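Local coordinates for protein alkane monooxygenase (Geobacillus thermodenitrificans, PDB 3B9N) that is a monooxygenase of the luciferase-like family, whose members are built on a TIM-barrel fold, at residues A[241-246]-A[274-279]. Numbering follows the deposited sequence.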
ATOM      1  N   ALA A 241       3.487  -7.397   9.228  1.00 28.32           N
ATOM      2  CA  ALA A 241       3.538  -5.968   8.948  1.00 28.78           C
ATOM      3  C   ALA A 241       4.313  -5.028   9.859  1.00 27.92           C
ATOM      4  O   ALA A 241       4.347  -5.188  11.078  1.00 28.31           O
ATOM      5  CB  ALA A 241       2.121  -5.458   8.785  1.00 27.60           C
ATOM      6  N   GLU A 242       4.932  -4.032   9.232  1.00 27.13           N
ATOM      7  CA  GLU A 242       5.678  -3.003   9.937  1.00 27.72           C
ATOM      8  C   GLU A 242       4.791  -1.781   9.828  1.00 26.28           C
ATOM      9  O   GLU A 242       4.785  -0.910  10.698  1.00 26.56           O
ATOM     10  CB  GLU A 242       7.015  -2.728   9.261  1.00 29.28           C
ATOM     11  CG  GLU A 242       7.889  -3.957   9.111  1.00 32.23           C
ATOM     12  CD  GLU A 242       9.214  -3.654   8.435  1.00 34.62           C
ATOM     13  OE1 GLU A 242      10.125  -3.108   9.104  1.00 35.67           O
ATOM     14  OE2 GLU A 242       9.339  -3.957   7.227  1.00 35.09           O
ATOM     15  N   CYS A 243       4.042  -1.723   8.734  1.00 25.26           N
ATOM     16  CA  CYS A 243       3.103  -0.636   8.493  1.00 25.18           C
ATOM     17  C   CYS A 243       1.793  -1.295   8.090  1.00 26.42           C
ATOM     18  O   CYS A 243       1.728  -2.023   7.095  1.00 25.79           O
ATOM     19  CB  CYS A 243       3.589   0.287   7.364  1.00 24.29           C
ATOM     20  SG  CYS A 243       5.078   1.261   7.735  1.00 28.06           S
ATOM     21  N   VAL A 244       0.754  -1.066   8.880  1.00 26.31           N
ATOM     22  CA  VAL A 244      -0.545  -1.635   8.579  1.00 27.80           C
ATOM     23  C   VAL A 244      -1.525  -0.528   8.213  1.00 27.93           C
ATOM     24  O   VAL A 244      -1.650   0.468   8.928  1.00 27.63           O
ATOM     25  CB  VAL A 244      -1.090  -2.408   9.781  1.00 27.04           C
ATOM     26  CG1 VAL A 244      -2.445  -3.010   9.448  1.00 26.80           C
ATOM     27  CG2 VAL A 244      -0.107  -3.483  10.170  1.00 26.57           C
ATOM     28  N   PHE A 245      -2.213  -0.686   7.089  1.00 28.64           N
ATOM     29  CA  PHE A 245      -3.176   0.323   6.680  1.00 31.64           C
ATOM     30  C   PHE A 245      -4.567  -0.097   7.113  1.00 32.17           C
ATOM     31  O   PHE A 245      -5.161  -1.022   6.561  1.00 34.35           O
ATOM     32  CB  PHE A 245      -3.072   0.551   5.175  1.00 33.97           C
ATOM     33  CG  PHE A 245      -1.796   1.225   4.781  1.00 37.24           C
ATOM     34  CD1 PHE A 245      -0.574   0.562   4.923  1.00 36.43           C
ATOM     35  CD2 PHE A 245      -1.795   2.558   4.372  1.00 38.00           C
ATOM     36  CE1 PHE A 245       0.626   1.217   4.671  1.00 39.08           C
ATOM     37  CE2 PHE A 245      -0.597   3.226   4.116  1.00 38.86           C
ATOM     38  CZ  PHE A 245       0.613   2.555   4.269  1.00 39.46           C
ATOM     39  N   LEU A 246      -5.061   0.602   8.130  1.00 31.88           N
ATOM     40  CA  LEU A 246      -6.358   0.344   8.750  1.00 32.36           C
ATOM     41  C   LEU A 246      -7.575   0.932   8.050  1.00 30.86           C
ATOM     42  O   LEU A 246      -7.508   1.994   7.435  1.00 30.22           O
ATOM     43  CB  LEU A 246      -6.334   0.865  10.189  1.00 31.43           C
ATOM     44  CG  LEU A 246      -5.490   0.166  11.265  1.00 34.00           C
ATOM     45  CD1 LEU A 246      -4.245  -0.491  10.677  1.00 36.00           C
ATOM     46  CD2 LEU A 246      -5.118   1.203  12.323  1.00 34.29           C
ATOM     47  N   HIS A 274       6.899  -1.598  17.165  1.00 44.61           N
ATOM     48  CA  HIS A 274       7.501  -1.924  15.875  1.00 42.01           C
ATOM     49  C   HIS A 274       6.456  -2.065  14.775  1.00 39.15           C
ATOM     50  O   HIS A 274       6.702  -2.705  13.750  1.00 37.79           O
ATOM     51  CB  HIS A 274       8.303  -3.223  15.970  1.00 43.62           C
ATOM     52  CG  HIS A 274       9.460  -3.155  16.915  1.00 46.45           C
ATOM     53  ND1 HIS A 274      10.013  -1.963  17.333  1.00 47.48           N
ATOM     54  CD2 HIS A 274      10.176  -4.132  17.518  1.00 46.48           C
ATOM     55  CE1 HIS A 274      11.016  -2.209  18.157  1.00 47.54           C
ATOM     56  NE2 HIS A 274      11.135  -3.518  18.286  1.00 48.43           N
ATOM     57  N   ILE A 275       5.289  -1.467  14.992  1.00 36.07           N
ATOM     58  CA  ILE A 275       4.196  -1.518  14.024  1.00 32.58           C
ATOM     59  C   ILE A 275       3.554  -0.136  13.889  1.00 31.60           C
ATOM     60  O   ILE A 275       2.958   0.377  14.843  1.00 30.76           O
ATOM     61  CB  ILE A 275       3.094  -2.500  14.468  1.00 31.98           C
ATOM     62  CG1 ILE A 275       3.684  -3.882  14.736  1.00 31.31           C
ATOM     63  CG2 ILE A 275       2.021  -2.577  13.408  1.00 30.10           C
ATOM     64  CD1 ILE A 275       2.673  -4.872  15.300  1.00 30.40           C
ATOM     65  N   LYS A 276       3.669   0.458  12.704  1.00 31.15           N
ATOM     66  CA  LYS A 276       3.085   1.770  12.442  1.00 29.88           C
ATOM     67  C   LYS A 276       1.659   1.630  11.918  1.00 30.04           C
ATOM     68  O   LYS A 276       1.405   0.917  10.952  1.00 30.61           O
ATOM     69  CB  LYS A 276       3.922   2.541  11.420  1.00 30.57           C
ATOM     70  CG  LYS A 276       5.320   2.885  11.889  1.00 34.91           C
ATOM     71  CD  LYS A 276       5.278   3.682  13.175  1.00 39.55           C
ATOM     72  CE  LYS A 276       6.649   4.220  13.506  1.00 40.60           C
ATOM     73  NZ  LYS A 276       7.123   5.077  12.384  1.00 43.81           N
ATOM     74  N   MET A 277       0.735   2.329  12.561  1.00 28.22           N
ATOM     75  CA  MET A 277      -0.675   2.298  12.179  1.00 28.97           C
ATOM     76  C   MET A 277      -1.013   3.468  11.252  1.00 27.53           C
ATOM     77  O   MET A 277      -0.676   4.616  11.545  1.00 24.41           O
ATOM     78  CB  MET A 277      -1.538   2.377  13.439  1.00 29.41           C
ATOM     79  CG  MET A 277      -1.196   1.321  14.468  1.00 30.42           C
ATOM     80  SD  MET A 277      -1.821  -0.292  14.022  1.00 33.74           S
ATOM     81  CE  MET A 277      -0.716  -0.769  12.756  1.00 36.98           C
ATOM     82  N   PHE A 278      -1.673   3.181  10.135  1.00 26.34           N
ATOM     83  CA  PHE A 278      -2.050   4.235   9.190  1.00 27.92           C
ATOM     84  C   PHE A 278      -3.550   4.276   8.956  1.00 28.62           C
ATOM     85  O   PHE A 278      -4.232   3.249   9.006  1.00 29.65           O
ATOM     86  CB  PHE A 278      -1.372   4.042   7.824  1.00 27.09           C
ATOM     87  CG  PHE A 278       0.100   4.321   7.824  1.00 28.86           C
ATOM     88  CD1 PHE A 278       0.999   3.421   8.402  1.00 29.36           C
ATOM     89  CD2 PHE A 278       0.594   5.497   7.263  1.00 28.12           C
ATOM     90  CE1 PHE A 278       2.374   3.696   8.422  1.00 30.24           C
ATOM     91  CE2 PHE A 278       1.967   5.786   7.277  1.00 27.77           C
ATOM     92  CZ  PHE A 278       2.855   4.888   7.857  1.00 28.53           C
ATOM     93  N   ALA A 279      -4.061   5.470   8.692  1.00 28.55           N
ATOM     94  CA  ALA A 279      -5.477   5.631   8.416  1.00 27.83           C
ATOM     95  C   ALA A 279      -5.561   6.257   7.038  1.00 27.46           C
ATOM     96  O   ALA A 279      -4.655   6.985   6.624  1.00 27.95           O
ATOM     97  CB  ALA A 279      -6.137   6.542   9.469  1.00 27.04           C
TER
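Phe245 and Phe278 form the tight part of this contact. The side chains run side by side, and the rings form an offset stack, centroids 4.8 Å apart and planes at 14°. The rings are slid so that Phe278 CB sits over one face of Phe245, 4.0 Å from its centroid. In return, Phe245 CZ reaches over a face of Phe278 near the rim. Both CG atoms lie beside their own backbone N, with similar chi2, and the rings come out nearly parallel. Cys243 SG comes to Phe278 CE1 at 3.7 Å, oblique to the ring. Phe55 meets Phe245 edge-to-face, and Asn8 of strand 6-12 touches both side chains.

Strands 243-246 and 276-279 run parallel beneath these rings. Their backbones are joined by four hydrogen bonds: Lys276 N to Glu242 O, Val244 N to Lys276 O, Phe278 N to Val244 O and Leu246 N to Phe278 O. The first is the straightest, at 171°. With helix 251-265 between them in sequence, the strands make a beta-alpha-beta unit of the TIM barrel. The aromatic side faces the barrel interior, toward strand 6-12. The other side carries Val244, Leu246 and Met277 and packs on helix 251-265, through Ile261, Phe257 and Val258. There the Met277 chain, bent at chi2 and chi3, curls its CE methyl to Val244, and its CB lies 3.9 Å from Leu246 CD2.

The N-terminal end is looser. Ile275 CG2 meets Val244 CG2 at 4.0 Å, but His274 and Lys276 are partly exposed, and the His274 ring points off from 241-246. The Lys276 amine runs off to Leu416 O, with Phe417 as a cation-pi partner, while Glu242, though buried, points away from 274-279, its carboxylate held by a salt bridge to Arg413 and a hydrogen bond from Ile224 N.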